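Local coordinates for putative carbohydrate-active enzyme (Uncultured organism, PDB 5WH8), which probably hydrolyses O-glycosidic bonds in cellulose-like polysaccharides, this chain being the family 5 glycoside hydrolase (cellulase) domain of a longer multi-modular protein, at residues E149-D154 with P185-D190; A194-L199 with I227-A232. One frame throughout, in Å; residues are numbered along the deposited sequence.

Interaction 1. Residues E149-D154 with P185-D190; sequences EPNGFD and PTWSQD
Pro-150 and Trp-187 meet where a loop and a short left-handed helical turn come together, after adjacent strands of a (beta/alpha)8 barrel. Asn-148, Glu-149 and Pro-150 form the Asn-Glu-Pro signature of glycoside hydrolase family 5, whose glutamate is the general acid/base in relatives. Thr-186, Trp-187 and Ser-188 all have phi and psi near +55°.

One direct hydrogen bond crosses the contact, from Trp-187 N to Pro-150 O (2.9 Å). Water adds two bridges: one joins Gly-152 O to Thr-186 N; the other, a water in the indole plane, accepts from Trp-187 NE1 and donates to Asn-151 OD1.

Apolar and pi contacts centre on the same tryptophan. Asn-151 CB sits over its five-membered ring, 3.4 Å from the centroid, a CH-pi contact with amide and indole planes 9° apart. Asn-151 CG lies between its own backbone N and carbonyl carbon (chi1 69°), which places it 3.3 Å from Trp-187 NE1. Asn-151 ND2 holds that amide by bonding to Glu-149 O (2.9 Å) and to Leu-111 O.

The Glu-149 carboxylate stands almost perpendicular to the indole. Glu-149 OE2 is hydrogen-bonded to His-209 ND1, while Glu-149 OE1 lies at the ring edge, 3.2 Å from Trp-187 CD1.

Interaction 2. Residues A194-L199 with I227-A232; sequences AAQDPL and INKGLA. With EDO (1,2-ethanediol), chain C.
The aliphatic end of the Lys-229 side chain, not its amine, meets the backbone of Ala-195: Lys-229 CE lies 3.2 Å from Ala-195 O, a close carbon-to-oxygen approach. No hydrogen bond links the two segments. The lysine chain runs extended to CD and then turns at chi3 (69°), which puts CE beside that carbonyl. Gln-196 crosses it at about a right angle, with Gln-196 NE2 3.6 Å from Lys-229 CD; the same amide nitrogen is hydrogen-bonded to Asp-192 O.

The rest of the packing is apolar. Ala-195 CB touches both Lys-229 CB (3.9 Å) and Leu-231 CD1 (3.8 Å). The two methyls of Leu-231 divide the work, CD1 meeting the alanines and Leu-231 CD2 reaching Pro-198 CB at 4.0 Å.

A type I beta turn runs from Ala-194 to Asp-197 in one segment; in the other, Gly-230, at phi 99°, is the C-prime residue of a Schellman motif that ends helix 217-228, with Gly-230 N bonded to Ile-227 O. Just beyond it, Ala-232 N donates a nearly straight bond (174°) to O2 of a 1,2-ethanediol, probably from the crystallisation liquor, which is also hydrogen-bonded to Gly-18 O and Val-204 O.

In the barrel, the turn following helix 191-194 thus packs on the C-terminal end of helix 217-228, with Tyr-206 of strand 204-211 touching Ala-194, Pro-198 and Leu-231.

From the N terminus, the chain leaves strand 142-145 through 149-154, passes along helix 157-172 and strand 180-182, and closes its first loop at 185-190, so interaction 1 ties together the segments following two adjacent barrel strands at their C-terminal ends. Helix 191-194 then leads directly into 194-199. A second loop, through strand 204-211 and helix 217-228, closes at 227-232 just before strand 233-239, placing interaction 2 at the N-terminal ends of the strands. The loops run in series, neither nested nor crossed; the centres of interactions 1 and 2 lie about 16 Å apart. Trp-157 of helix 157-172 touches both Pro-185 and Ala-194, one residue of each contact's segments.

Interaction 1. Residues E149-D154 with P185-D190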
loop_
_atom_site.group_PDB
_atom_site.type_symbol
_atom_site.label_atom_id
_atom_site.label_comp_id
_atom_site.label_asym_id
_atom_site.label_seq_id
_atom_site.Cartn_x
_atom_site.Cartn_y
_atom_site.Cartn_z
ATOM N N GLU A 149 -7.155 -6.918 3.302
ATOM C CA GLU A 149 -8.241 -6.734 4.290
ATOM C C GLU A 149 -8.863 -8.058 4.723
ATOM O O GLU A 149 -9.886 -8.487 4.171
ATOM C CB GLU A 149 -9.355 -5.824 3.744
ATOM C CG GLU A 149 -8.939 -4.353 3.734
ATOM C CD GLU A 149 -10.017 -3.428 3.204
ATOM O OE1 GLU A 149 -11.117 -3.901 2.833
ATOM O OE2 GLU A 149 -9.786 -2.198 3.160
ATOM N N PRO A 150 -8.258 -8.727 5.723
ATOM C CA PRO A 150 -8.948 -9.846 6.371
ATOM C C PRO A 150 -10.312 -9.375 6.856
ATOM O O PRO A 150 -10.415 -8.257 7.349
ATOM C CB PRO A 150 -8.008 -10.218 7.534
ATOM C CG PRO A 150 -6.666 -9.727 7.093
ATOM C CD PRO A 150 -6.974 -8.435 6.373
ATOM N N ASN A 151 -11.342 -10.180 6.679
ATOM C CA ASN A 151 -12.679 -9.790 7.111
ATOM C C ASN A 151 -13.601 -10.988 7.226
ATOM O O ASN A 151 -13.376 -12.041 6.622
ATOM C CB ASN A 151 -13.288 -8.734 6.165
ATOM C CG ASN A 151 -13.618 -9.281 4.778
ATOM O OD1 ASN A 151 -14.745 -9.734 4.524
ATOM N ND2 ASN A 151 -12.642 -9.220 3.867
ATOM N N GLY A 152 -14.641 -10.779 8.033
ATOM C CA GLY A 152 -15.608 -11.801 8.388
ATOM C C GLY A 152 -15.624 -11.944 9.906
ATOM O O GLY A 152 -14.602 -11.738 10.558
ATOM N N PHE A 153 -16.768 -12.292 10.488
ATOM C CA PHE A 153 -16.807 -12.501 11.937
ATOM C C PHE A 153 -15.958 -13.721 12.333
ATOM O O PHE A 153 -15.453 -13.805 13.451
ATOM C CB PHE A 153 -18.250 -12.678 12.430
ATOM C CG PHE A 153 -18.350 -12.966 13.908
ATOM C CD1 PHE A 153 -18.125 -11.963 14.840
ATOM C CD2 PHE A 153 -18.658 -14.243 14.365
ATOM C CE1 PHE A 153 -18.208 -12.225 16.203
ATOM C CE2 PHE A 153 -18.741 -14.513 15.726
ATOM C CZ PHE A 153 -18.516 -13.503 16.645
ATOM N N ASP A 154 -15.802 -14.654 11.401
ATOM C CA ASP A 154 -15.023 -15.866 11.626
ATOM C C ASP A 154 -13.513 -15.639 11.583
ATOM O O ASP A 154 -12.734 -16.542 11.893
ATOM C CB ASP A 154 -15.387 -16.921 10.578
ATOM C CG ASP A 154 -15.220 -16.416 9.152
ATOM O OD1 ASP A 154 -15.646 -15.273 8.874
ATOM O OD2 ASP A 154 -14.665 -17.162 8.306
ATOM N N PRO A 185 -7.732 -7.813 11.381
ATOM C CA PRO A 185 -9.159 -8.148 11.225
ATOM C C PRO A 185 -10.097 -6.945 11.045
ATOM O O PRO A 185 -9.735 -5.786 11.277
ATOM C CB PRO A 185 -9.486 -8.895 12.534
ATOM C CG PRO A 185 -8.175 -9.427 13.008
ATOM C CD PRO A 185 -7.156 -8.372 12.622
ATOM N N THR A 186 -11.317 -7.264 10.617
ATOM C CA THR A 186 -12.380 -6.296 10.352
ATOM C C THR A 186 -11.908 -5.226 9.330
ATOM O O THR A 186 -11.944 -4.013 9.554
ATOM C CB THR A 186 -12.898 -5.661 11.662
ATOM O OG1 THR A 186 -13.162 -6.692 12.632
ATOM C CG2 THR A 186 -14.184 -4.897 11.403
ATOM N N TRP A 187 -11.475 -5.727 8.175
ATOM C CA TRP A 187 -11.026 -4.899 7.056
ATOM C C TRP A 187 -9.874 -3.989 7.472
ATOM O O TRP A 187 -9.844 -2.787 7.159
ATOM C CB TRP A 187 -12.177 -4.068 6.464
ATOM C CG TRP A 187 -13.302 -4.894 5.859
ATOM C CD1 TRP A 187 -13.346 -5.437 4.596
ATOM C CD2 TRP A 187 -14.518 -5.287 6.500
ATOM N NE1 TRP A 187 -14.526 -6.125 4.415
ATOM C CE2 TRP A 187 -15.265 -6.040 5.562
ATOM C CE3 TRP A 187 -15.067 -5.045 7.760
ATOM C CZ2 TRP A 187 -16.509 -6.576 5.860
ATOM C CZ3 TRP A 187 -16.313 -5.584 8.049
ATOM C CH2 TRP A 187 -17.022 -6.327 7.092
ATOM N N SER A 188 -8.902 -4.614 8.142
ATOM C CA SER A 188 -7.695 -3.942 8.659
ATOM C C SER A 188 -8.055 -2.741 9.540
ATOM O O SER A 188 -7.485 -1.636 9.415
ATOM C CB SER A 188 -6.736 -3.562 7.515
ATOM O OG SER A 188 -6.115 -4.738 7.041
ATOM N N GLN A 189 -8.955 -3.003 10.494
ATOM C CA GLN A 189 -9.254 -2.062 11.576
ATOM C C GLN A 189 -8.657 -2.489 12.910
ATOM O O GLN A 189 -8.282 -1.632 13.709
ATOM C CB GLN A 189 -10.768 -1.879 11.734
ATOM C CG GLN A 189 -11.402 -1.167 10.530
ATOM C CD GLN A 189 -12.921 -1.203 10.529
ATOM O OE1 GLN A 189 -13.555 -1.362 11.574
ATOM N NE2 GLN A 189 -13.505 -1.107 9.350
ATOM N N ASP A 190 -8.579 -3.793 13.155
ATOM C CA ASP A 190 -8.334 -4.301 14.523
ATOM C C ASP A 190 -6.827 -4.403 14.864
ATOM O O ASP A 190 -6.319 -5.434 15.330
ATOM C CB ASP A 190 -9.040 -5.653 14.718
ATOM C CG ASP A 190 -10.570 -5.536 14.706
ATOM O OD1 ASP A 190 -11.127 -4.419 14.836
ATOM O OD2 ASP A 190 -11.238 -6.577 14.531
HETATM O O HOH W 1 -15.694 -7.796 2.151
HETATM O O HOH W 2 -12.201 -10.100 10.402
#

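Interaction 2. Residues A194-L199 with I227-A232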
loop_
_atom_site.group_PDB
_atom_site.type_symbol
_atom_site.label_atom_id
_atom_site.label_comp_id
_atom_site.label_asym_id
_atom_site.label_seq_id
_atom_site.Cartn_x
_atom_site.Cartn_y
_atom_site.Cartn_z
ATOM N N ALA A 194 -4.391 -7.075 17.220
ATOM C CA ALA A 194 -3.092 -7.595 16.849
ATOM C C ALA A 194 -2.029 -7.267 17.915
ATOM O O ALA A 194 -1.127 -8.071 18.188
ATOM C CB ALA A 194 -2.683 -7.048 15.489
ATOM N N ALA A 195 -2.159 -6.092 18.510
ATOM C CA ALA A 195 -1.202 -5.608 19.514
ATOM C C ALA A 195 -1.206 -6.458 20.780
ATOM O O ALA A 195 -0.264 -6.365 21.577
ATOM C CB ALA A 195 -1.502 -4.190 19.869
ATOM N N GLN A 196 -2.252 -7.257 20.982
ATOM C CA GLN A 196 -2.323 -8.140 22.161
ATOM C C GLN A 196 -1.443 -9.390 21.999
ATOM O O GLN A 196 -1.090 -10.036 22.988
ATOM C CB GLN A 196 -3.772 -8.569 22.451
ATOM C CG GLN A 196 -4.782 -7.428 22.504
ATOM C CD GLN A 196 -4.459 -6.378 23.567
ATOM O OE1 GLN A 196 -4.181 -6.708 24.723
ATOM N NE2 GLN A 196 -4.506 -5.104 23.182
ATOM N N ASP A 197 -1.079 -9.720 20.759
ATOM C CA ASP A 197 -0.300 -10.916 20.463
ATOM C C ASP A 197 0.458 -10.709 19.158
ATOM O O ASP A 197 0.154 -11.349 18.166
ATOM C CB ASP A 197 -1.226 -12.133 20.366
ATOM C CG ASP A 197 -0.477 -13.459 20.266
ATOM O OD1 ASP A 197 0.727 -13.535 20.602
ATOM O OD2 ASP A 197 -1.119 -14.449 19.859
ATOM N N PRO A 198 1.445 -9.794 19.149
ATOM C CA PRO A 198 2.093 -9.460 17.875
ATOM C C PRO A 198 2.982 -10.555 17.310
ATOM O O PRO A 198 3.411 -11.473 18.026
ATOM C CB PRO A 198 2.928 -8.213 18.206
ATOM C CG PRO A 198 3.025 -8.156 19.669
ATOM C CD PRO A 198 1.875 -8.928 20.255
ATOM N N LEU A 199 3.244 -10.449 16.009
ATOM C CA LEU A 199 4.211 -11.320 15.325
ATOM C C LEU A 199 5.628 -11.152 15.892
ATOM O O LEU A 199 6.009 -10.056 16.314
ATOM C CB LEU A 199 4.221 -11.022 13.820
ATOM C CG LEU A 199 2.920 -11.319 13.090
ATOM C CD1 LEU A 199 2.858 -10.558 11.757
ATOM C CD2 LEU A 199 2.838 -12.818 12.863
ATOM N N ILE A 227 -0.385 1.655 18.734
ATOM C CA ILE A 227 0.824 2.449 18.817
ATOM C C ILE A 227 1.407 2.432 20.239
ATOM O O ILE A 227 2.611 2.246 20.424
ATOM C CB ILE A 227 0.570 3.899 18.377
ATOM C CG1 ILE A 227 0.170 3.941 16.893
ATOM C CG2 ILE A 227 1.834 4.781 18.651
ATOM C CD1 ILE A 227 -0.361 5.298 16.442
ATOM N N ASN A 228 0.545 2.597 21.235
ATOM C CA ASN A 228 1.008 2.610 22.618
ATOM C C ASN A 228 1.573 1.267 23.051
ATOM O O ASN A 228 2.471 1.209 23.919
ATOM C CB ASN A 228 -0.133 3.048 23.542
ATOM C CG ASN A 228 -0.465 4.530 23.401
ATOM O OD1 ASN A 228 0.344 5.338 22.905
ATOM N ND2 ASN A 228 -1.635 4.905 23.853
ATOM N N LYS A 229 1.093 0.190 22.436
ATOM C CA LYS A 229 1.610 -1.154 22.682
ATOM C C LYS A 229 2.799 -1.551 21.773
ATOM O O LYS A 229 3.244 -2.701 21.796
ATOM C CB LYS A 229 0.478 -2.166 22.535
ATOM C CG LYS A 229 -0.569 -2.004 23.653
ATOM C CD LYS A 229 -1.613 -3.092 23.633
ATOM C CE LYS A 229 -1.036 -4.447 24.041
ATOM N NZ LYS A 229 -0.502 -4.458 25.433
ATOM N N GLY A 230 3.279 -0.602 20.972
ATOM C CA GLY A 230 4.532 -0.752 20.248
ATOM C C GLY A 230 4.474 -1.153 18.792
ATOM O O GLY A 230 5.531 -1.484 18.241
ATOM N N LEU A 231 3.295 -1.132 18.162
ATOM C CA LEU A 231 3.189 -1.497 16.731
ATOM C C LEU A 231 3.408 -0.294 15.804
ATOM O O LEU A 231 3.000 0.825 16.092
ATOM C CB LEU A 231 1.825 -2.117 16.403
ATOM C CG LEU A 231 1.387 -3.355 17.179
ATOM C CD1 LEU A 231 0.267 -4.067 16.480
ATOM C CD2 LEU A 231 2.544 -4.299 17.419
ATOM N N ALA A 232 4.080 -0.560 14.691
ATOM C CA ALA A 232 4.272 0.413 13.618
ATOM C C ALA A 232 3.137 0.227 12.620
ATOM O O ALA A 232 2.953 -0.884 12.114
ATOM C CB ALA A 232 5.620 0.207 12.945
HETATM C C1 EDO C . 7.079 -2.938 15.878
HETATM O O1 EDO C . 8.205 -2.691 15.026
HETATM C C2 EDO C . 6.118 -3.870 15.156
HETATM O O2 EDO C . 5.332 -3.132 14.209
#